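MdcE (Pseudomonas aeruginosa, PDB 5VIP) serves as the gamma subunit of a biotin-independent malonate decarboxylase and probably contributes a transferase activity to that enzyme. Local coordinates at residues 69-74 and 80-85; 48-53 and 57-62; 174-179 and 230-235. One frame throughout, in Å; residues are numbered along the deposited sequence.

Along the chain contact 2 comes first, then contact 1, then contact 3, none nested in another. Contact 2 is the hairpin of strands 46-53 and 56-63 at one margin of the six-stranded mixed sheet; contact 3 lies just beyond strands 170-174 and 225-227 at the other, the two centres about 21 Å apart. Contact 1, centred about 22 Å from contact 2, joins the loop after strand 56-63 to the start of helix 81-97, whose later turns cover one face of the hairpin. Helix 24-33 touches contacts 2 and 3, tying both margins together. Contact 1 is the one of the three whose residues meet another protein chain, which places it at the subunit interface.

Contact 1 of 3, residues 69-74 and 80-85; sequences NPFPRA and GLLEGW
The amide of Asn-69 reaches the carboxylate of Glu-83, and this pair carries the polar half of the contact. Asn-69 ND2 donates to Glu-83 OE2 at 2.8 Å. The oxygen lies in the amide plane, but the donor comes from above the carboxylate, 40° out of its plane. Glu-83 OE2 is also bonded to Ser-45. The other oxygen is turned back to its own helix: a bend at chi2 (67°) brings Glu-83 OE1 within 2.8 Å of Gly-80 N, which it meets with its anti lone pair. A water donates to Glu-83 OE1 at 2.7 Å, accepts from Leu-82 N and makes a weak bond to Asn-69 OD1, so it bridges the two segments.

The apolar half centres on Phe-71. Leu-81 CD1 sits over one face of the ring, offset toward its rim and 3.6 Å from Phe-71 CE1, as a CH-pi contact. Leu-82 CD1 takes the edge instead, 3.9 Å from Phe-71 CD2 and in the ring plane, while also touching Pro-70 CG at 3.8 Å. Leu-81 and Leu-82 also pack on another protein chain.

A turn and a helix start are thereby joined. Asn-69 OD1 accepts from Phe-71 N at 2.9 Å, closing an Asx turn, and Glu-83, three residues on, accepts from the backbone N of Gly-80, the N-cap of helix 81-97.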
# COMPACT_ATOMS: atom_id res chain seq x y z
N ASN A 69 -22.40 2.80 9.29
CA ASN A 69 -21.38 3.62 8.62
C ASN A 69 -22.04 4.66 7.72
O ASN A 69 -22.92 4.32 6.93
CB ASN A 69 -20.43 2.74 7.81
CG ASN A 69 -19.11 3.42 7.52
OD1 ASN A 69 -19.07 4.51 6.96
ND2 ASN A 69 -18.01 2.78 7.92
N PRO A 70 -21.63 5.93 7.86
CA PRO A 70 -22.11 7.01 6.99
C PRO A 70 -21.98 6.66 5.51
O PRO A 70 -22.76 7.15 4.70
CB PRO A 70 -21.21 8.19 7.36
CG PRO A 70 -20.82 7.92 8.78
CD PRO A 70 -20.72 6.42 8.91
N PHE A 71 -21.02 5.80 5.18
CA PHE A 71 -20.84 5.33 3.81
C PHE A 71 -21.42 3.93 3.62
O PHE A 71 -20.92 2.96 4.18
CB PHE A 71 -19.35 5.36 3.43
CG PHE A 71 -18.83 6.75 3.26
CD1 PHE A 71 -18.98 7.41 2.05
CD2 PHE A 71 -18.24 7.42 4.32
CE1 PHE A 71 -18.52 8.71 1.88
CE2 PHE A 71 -17.78 8.73 4.16
CZ PHE A 71 -17.93 9.36 2.94
N PRO A 72 -22.49 3.84 2.82
CA PRO A 72 -23.25 2.58 2.66
C PRO A 72 -22.36 1.44 2.18
O PRO A 72 -22.57 0.30 2.58
CB PRO A 72 -24.31 2.93 1.62
CG PRO A 72 -24.40 4.41 1.62
CD PRO A 72 -23.04 4.91 1.98
N ARG A 73 -21.36 1.76 1.36
CA ARG A 73 -20.48 0.72 0.83
C ARG A 73 -19.46 0.22 1.86
O ARG A 73 -18.67 -0.70 1.59
CB ARG A 73 -19.77 1.24 -0.43
CG ARG A 73 -20.71 1.45 -1.63
CD ARG A 73 -21.51 0.18 -1.98
NE ARG A 73 -20.67 -1.02 -1.99
CZ ARG A 73 -21.12 -2.27 -2.12
NH1 ARG A 73 -22.42 -2.51 -2.25
NH2 ARG A 73 -20.26 -3.29 -2.10
N ALA A 74 -19.49 0.79 3.06
CA ALA A 74 -18.55 0.38 4.10
C ALA A 74 -19.27 -0.09 5.36
O ALA A 74 -18.88 0.27 6.47
CB ALA A 74 -17.60 1.52 4.43
N GLY A 80 -12.93 1.62 4.26
CA GLY A 80 -13.38 2.68 3.37
C GLY A 80 -12.74 4.01 3.72
O GLY A 80 -11.66 4.04 4.32
N LEU A 81 -13.41 5.10 3.37
CA LEU A 81 -12.84 6.44 3.52
C LEU A 81 -12.57 6.81 4.98
O LEU A 81 -11.51 7.35 5.31
CB LEU A 81 -13.78 7.47 2.90
CG LEU A 81 -13.88 7.38 1.38
CD1 LEU A 81 -15.19 7.95 0.89
CD2 LEU A 81 -12.70 8.12 0.74
N LEU A 82 -13.54 6.53 5.85
CA LEU A 82 -13.41 6.94 7.24
C LEU A 82 -12.40 6.06 7.95
O LEU A 82 -11.70 6.51 8.86
CB LEU A 82 -14.76 6.88 7.95
CG LEU A 82 -15.80 7.82 7.34
CD1 LEU A 82 -17.15 7.64 8.01
CD2 LEU A 82 -15.33 9.27 7.47
N GLU A 83 -12.31 4.81 7.52
CA GLU A 83 -11.42 3.85 8.16
C GLU A 83 -9.97 4.16 7.81
O GLU A 83 -9.11 4.15 8.68
CB GLU A 83 -11.77 2.42 7.76
CG GLU A 83 -13.15 1.97 8.26
CD GLU A 83 -14.30 2.72 7.58
OE1 GLU A 83 -14.26 2.87 6.34
OE2 GLU A 83 -15.22 3.18 8.30
N GLY A 84 -9.72 4.44 6.53
CA GLY A 84 -8.40 4.85 6.08
C GLY A 84 -7.93 6.12 6.78
O GLY A 84 -6.86 6.14 7.39
N TRP A 85 -8.72 7.19 6.71
CA TRP A 85 -8.27 8.43 7.32
C TRP A 85 -8.29 8.30 8.84
O TRP A 85 -7.45 8.88 9.51
CB TRP A 85 -9.12 9.62 6.87
CG TRP A 85 -8.86 10.05 5.45
CD1 TRP A 85 -9.77 10.10 4.43
CD2 TRP A 85 -7.61 10.50 4.89
NE1 TRP A 85 -9.16 10.57 3.28
CE2 TRP A 85 -7.84 10.82 3.54
CE3 TRP A 85 -6.32 10.67 5.41
CZ2 TRP A 85 -6.82 11.29 2.70
CZ3 TRP A 85 -5.31 11.14 4.58
CH2 TRP A 85 -5.57 11.44 3.23
O HOH W 1 -16.07 4.67 5.32

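Contact 2 of 3, residues 48-53 and 57-62; sequences VADAEL and PVRFLA
A two-stranded antiparallel hairpin, the margin of the central mixed sheet, brings Asp-50 opposite Arg-59 and Ala-49 opposite Phe-60. The backbones are joined through two hydrogen-bonded pairs. Phe-60 N reaches Ala-49 O at 2.8 Å, and the return bond from Ala-49 N to Phe-60 O is longer, 3.2 Å. Ala-51 and Val-58 repeat the exchange further along. Between them Asp-50 and Arg-59 form a non-hydrogen-bonded pair, their CA atoms only 4.3 Å apart, which leaves their side chains next to each other on one face.

There the guanidinium meets the carboxylate side-on. Arg-59 NE donates to Asp-50 OD1 at 2.8 Å and Arg-59 NH2 to Asp-50 OD2 at 2.9 Å, both bonds nearly straight at 169°. The two planes are 28° apart, and NH2 finds the syn lone pair of its oxygen. The arginine chain runs extended until chi3, where a turn to -75° swings the guanidinium toward Asp-50. Val-48 CG1 lies over one guanidinium face and touches Arg-59 CD at 3.7 Å.

The face bearing Ala-49, Ala-51, Val-58 and Phe-60 is apolar. Ala-51 CB stands in the plane of the Phe-60 ring, at its edge, 4.0 Å from Phe-60 CE2, while helix 24-33 covers Phe-60 and Ala-49. At the hairpin end Leu-53 CB packs on Val-58 CG1 at 3.8 Å.

Both members of the salt bridge have a second partner: Glu-93 of helix 81-97 binds Arg-59 NH1, and Arg-105 binds Asp-50 OD1. The two acids probably offset the like charges of Arg-59 and Arg-105, which come close, and the two arginines would favour the ionised form of Asp-50; bonds to NE, NH1 and NH2 fix the rotation of the guanidinium.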
# COMPACT_ATOMS: atom_id res chain seq x y z
N VAL A 48 -9.77 1.53 19.01
CA VAL A 48 -8.44 1.95 19.43
C VAL A 48 -8.38 1.99 20.96
O VAL A 48 -9.29 2.51 21.59
CB VAL A 48 -8.06 3.35 18.87
CG1 VAL A 48 -6.65 3.75 19.30
CG2 VAL A 48 -8.20 3.39 17.35
N ALA A 49 -7.32 1.43 21.54
CA ALA A 49 -7.16 1.42 22.99
C ALA A 49 -5.69 1.37 23.36
O ALA A 49 -4.92 0.64 22.75
CB ALA A 49 -7.91 0.25 23.60
N ASP A 50 -5.30 2.15 24.36
CA ASP A 50 -3.95 2.07 24.90
C ASP A 50 -3.91 1.10 26.07
O ASP A 50 -4.88 0.98 26.82
CB ASP A 50 -3.46 3.46 25.33
CG ASP A 50 -3.23 4.39 24.14
OD1 ASP A 50 -2.53 3.98 23.19
OD2 ASP A 50 -3.75 5.53 24.16
N ALA A 51 -2.80 0.39 26.22
CA ALA A 51 -2.66 -0.61 27.28
C ALA A 51 -1.20 -0.93 27.47
O ALA A 51 -0.34 -0.22 26.96
CB ALA A 51 -3.44 -1.86 26.95
N GLU A 52 -0.91 -2.00 28.21
CA GLU A 52 0.48 -2.41 28.40
C GLU A 52 0.66 -3.89 28.13
O GLU A 52 -0.24 -4.69 28.36
CB GLU A 52 0.96 -2.06 29.81
CG GLU A 52 1.01 -0.56 30.09
CD GLU A 52 1.73 -0.23 31.40
OE1 GLU A 52 2.35 -1.14 31.99
OE2 GLU A 52 1.66 0.95 31.84
N LEU A 53 1.82 -4.23 27.61
CA LEU A 53 2.17 -5.61 27.35
C LEU A 53 3.58 -5.83 27.87
O LEU A 53 4.52 -5.19 27.39
CB LEU A 53 2.08 -5.93 25.86
CG LEU A 53 2.41 -7.36 25.41
CD1 LEU A 53 1.40 -8.34 25.95
CD2 LEU A 53 2.48 -7.42 23.89
N PRO A 57 4.41 0.02 26.83
CA PRO A 57 3.23 0.74 26.33
C PRO A 57 2.81 0.26 24.93
O PRO A 57 3.66 0.17 24.06
CB PRO A 57 3.69 2.20 26.30
CG PRO A 57 5.20 2.13 26.21
CD PRO A 57 5.57 0.91 27.01
N VAL A 58 1.53 -0.05 24.74
CA VAL A 58 1.03 -0.46 23.43
C VAL A 58 -0.30 0.22 23.07
O VAL A 58 -1.04 0.65 23.95
CB VAL A 58 0.83 -2.00 23.33
CG1 VAL A 58 2.05 -2.75 23.83
CG2 VAL A 58 -0.40 -2.45 24.09
N ARG A 59 -0.58 0.31 21.78
CA ARG A 59 -1.89 0.75 21.31
C ARG A 59 -2.44 -0.30 20.35
O ARG A 59 -1.79 -0.65 19.36
CB ARG A 59 -1.79 2.13 20.65
CG ARG A 59 -3.04 2.56 19.88
CD ARG A 59 -2.95 4.03 19.45
NE ARG A 59 -3.17 4.93 20.59
CZ ARG A 59 -3.51 6.21 20.50
NH1 ARG A 59 -3.66 6.79 19.31
NH2 ARG A 59 -3.71 6.93 21.60
N PHE A 60 -3.63 -0.82 20.68
CA PHE A 60 -4.33 -1.78 19.82
C PHE A 60 -5.17 -1.04 18.78
O PHE A 60 -5.82 -0.05 19.10
CB PHE A 60 -5.24 -2.70 20.64
CG PHE A 60 -4.52 -3.65 21.57
CD1 PHE A 60 -4.14 -4.92 21.13
CD2 PHE A 60 -4.25 -3.30 22.88
CE1 PHE A 60 -3.48 -5.80 21.98
CE2 PHE A 60 -3.59 -4.18 23.74
CZ PHE A 60 -3.21 -5.43 23.29
N LEU A 61 -5.16 -1.53 17.55
CA LEU A 61 -6.00 -0.94 16.51
C LEU A 61 -6.67 -2.03 15.72
O LEU A 61 -6.03 -2.97 15.28
CB LEU A 61 -5.18 -0.06 15.54
CG LEU A 61 -4.40 1.11 16.13
CD1 LEU A 61 -2.93 0.74 16.23
CD2 LEU A 61 -4.60 2.33 15.27
N ALA A 62 -7.97 -1.88 15.52
CA ALA A 62 -8.73 -2.84 14.75
C ALA A 62 -9.78 -2.12 13.92
O ALA A 62 -10.46 -1.20 14.40
CB ALA A 62 -9.40 -3.88 15.68

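Contact 3 of 3, residues 174-179 and 230-235; sequences LHDPGV and ETVEVP
Val-232 presses its branched side chain against the carboxylate of Asp-176 and the end of Leu-174. Its CB, pointing at the facing loop, lies 3.9 Å from Asp-176 OD1. From there the two methyls diverge. CG1 sits between the backbone nitrogen and the carbonyl carbon (chi1 63°) and comes nearest, 3.5 Å from Asp-176 OD1. CG2 is held over the carboxylate carbon, 3.9 Å from Asp-176 CG, and also meets Leu-174 CD1 at 4.1 Å. Both methyls thus lie over one face of the carboxylate, while Gly-178 N approaches from the opposite face. Across the two loops the contact is made by van der Waals approach, with no direct hydrogen bond or salt bridge between them.

Polar bonding instead shapes each loop from within. Asp-176 OD2 accepts from Gly-178 N at 2.8 Å, the donor lying 56° out of the carboxylate plane, which makes an Asx turn. The same residues carry a type I beta turn, closed by Val-179 N on Asp-176 O. In the facing loop Thr-231 OG1 donates to Val-234 O at 2.6 Å, a bond that closes the bend containing Val-232.

Arg-24 supplies the main charge partner of Asp-176 OD2. It also binds Glu-233 OE2, which stands 5.3 Å from Asp-176 OD2, and so probably offsets the like charges of the two acids.

The contact lies at the C-terminal ends of adjacent parallel strands, 170-174 and 225-227, the latter outermost in the sheet within this chain. Helix 24-33 spans both loops: Trp-28 packs on Leu-174 and donates to Val-232 O, and Arg-24 touches Val-232. Beyond Pro-235 the chain enters helix 237-254.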
# COMPACT_ATOMS: atom_id res chain seq x y z
N LEU A 174 -2.99 -16.33 13.12
CA LEU A 174 -3.62 -17.50 13.71
C LEU A 174 -3.69 -18.61 12.66
O LEU A 174 -3.99 -18.35 11.48
CB LEU A 174 -5.00 -17.16 14.26
CG LEU A 174 -4.99 -16.01 15.27
CD1 LEU A 174 -6.36 -15.77 15.86
CD2 LEU A 174 -3.95 -16.25 16.36
N HIS A 175 -3.39 -19.84 13.07
CA HIS A 175 -3.37 -20.96 12.14
C HIS A 175 -4.77 -21.54 12.09
O HIS A 175 -5.09 -22.49 12.81
CB HIS A 175 -2.33 -22.00 12.57
CG HIS A 175 -2.12 -23.10 11.57
ND1 HIS A 175 -2.75 -24.32 11.66
CD2 HIS A 175 -1.34 -23.16 10.46
CE1 HIS A 175 -2.37 -25.08 10.65
NE2 HIS A 175 -1.52 -24.40 9.91
N ASP A 176 -5.60 -20.97 11.23
CA ASP A 176 -7.03 -21.28 11.17
C ASP A 176 -7.54 -21.06 9.75
O ASP A 176 -7.07 -20.14 9.06
CB ASP A 176 -7.78 -20.40 12.17
CG ASP A 176 -9.27 -20.48 12.02
OD1 ASP A 176 -9.87 -21.42 12.59
OD2 ASP A 176 -9.86 -19.61 11.34
N PRO A 177 -8.49 -21.90 9.29
CA PRO A 177 -8.96 -21.80 7.90
C PRO A 177 -9.67 -20.49 7.57
O PRO A 177 -9.81 -20.17 6.38
CB PRO A 177 -9.95 -22.98 7.79
CG PRO A 177 -9.52 -23.93 8.83
CD PRO A 177 -9.04 -23.08 9.97
N GLY A 178 -10.10 -19.75 8.58
CA GLY A 178 -10.74 -18.47 8.34
C GLY A 178 -9.73 -17.35 8.13
O GLY A 178 -10.10 -16.23 7.78
N VAL A 179 -8.46 -17.64 8.37
CA VAL A 179 -7.41 -16.64 8.21
C VAL A 179 -6.88 -16.75 6.79
O VAL A 179 -6.33 -17.78 6.40
CB VAL A 179 -6.27 -16.81 9.22
CG1 VAL A 179 -5.21 -15.74 9.01
CG2 VAL A 179 -6.80 -16.73 10.65
N GLU A 230 -7.60 -22.63 20.17
CA GLU A 230 -8.71 -23.57 20.42
C GLU A 230 -10.05 -23.08 19.91
O GLU A 230 -10.80 -23.82 19.26
CB GLU A 230 -8.85 -23.89 21.92
CG GLU A 230 -7.54 -24.07 22.67
CD GLU A 230 -7.72 -24.10 24.19
OE1 GLU A 230 -8.86 -24.34 24.66
OE2 GLU A 230 -6.72 -23.89 24.92
N THR A 231 -10.38 -21.83 20.24
CA THR A 231 -11.64 -21.23 19.82
C THR A 231 -11.31 -19.88 19.20
O THR A 231 -11.20 -18.86 19.88
CB THR A 231 -12.63 -21.04 20.99
OG1 THR A 231 -11.99 -20.35 22.06
CG2 THR A 231 -13.14 -22.39 21.50
N VAL A 232 -11.13 -19.89 17.89
CA VAL A 232 -10.69 -18.72 17.15
C VAL A 232 -11.72 -17.58 17.18
O VAL A 232 -11.34 -16.41 17.15
CB VAL A 232 -10.37 -19.12 15.69
CG1 VAL A 232 -11.62 -19.63 14.99
CG2 VAL A 232 -9.76 -17.95 14.94
N GLU A 233 -13.00 -17.92 17.27
CA GLU A 233 -14.06 -16.91 17.21
C GLU A 233 -14.14 -16.09 18.50
O GLU A 233 -14.39 -14.89 18.46
CB GLU A 233 -15.41 -17.57 16.92
CG GLU A 233 -15.43 -18.51 15.73
CD GLU A 233 -15.11 -17.83 14.40
OE1 GLU A 233 -15.37 -16.61 14.25
OE2 GLU A 233 -14.62 -18.53 13.49
N VAL A 234 -13.98 -16.75 19.64
CA VAL A 234 -13.80 -16.06 20.92
C VAL A 234 -12.70 -16.78 21.68
O VAL A 234 -12.91 -17.91 22.14
CB VAL A 234 -15.07 -16.04 21.79
CG1 VAL A 234 -15.05 -14.81 22.69
CG2 VAL A 234 -16.33 -16.05 20.93
N PRO A 235 -11.54 -16.14 21.81
CA PRO A 235 -10.39 -16.82 22.41
C PRO A 235 -10.67 -17.34 23.81
O PRO A 235 -11.37 -16.70 24.60
CB PRO A 235 -9.32 -15.73 22.46
CG PRO A 235 -10.08 -14.46 22.43
CD PRO A 235 -11.25 -14.72 21.54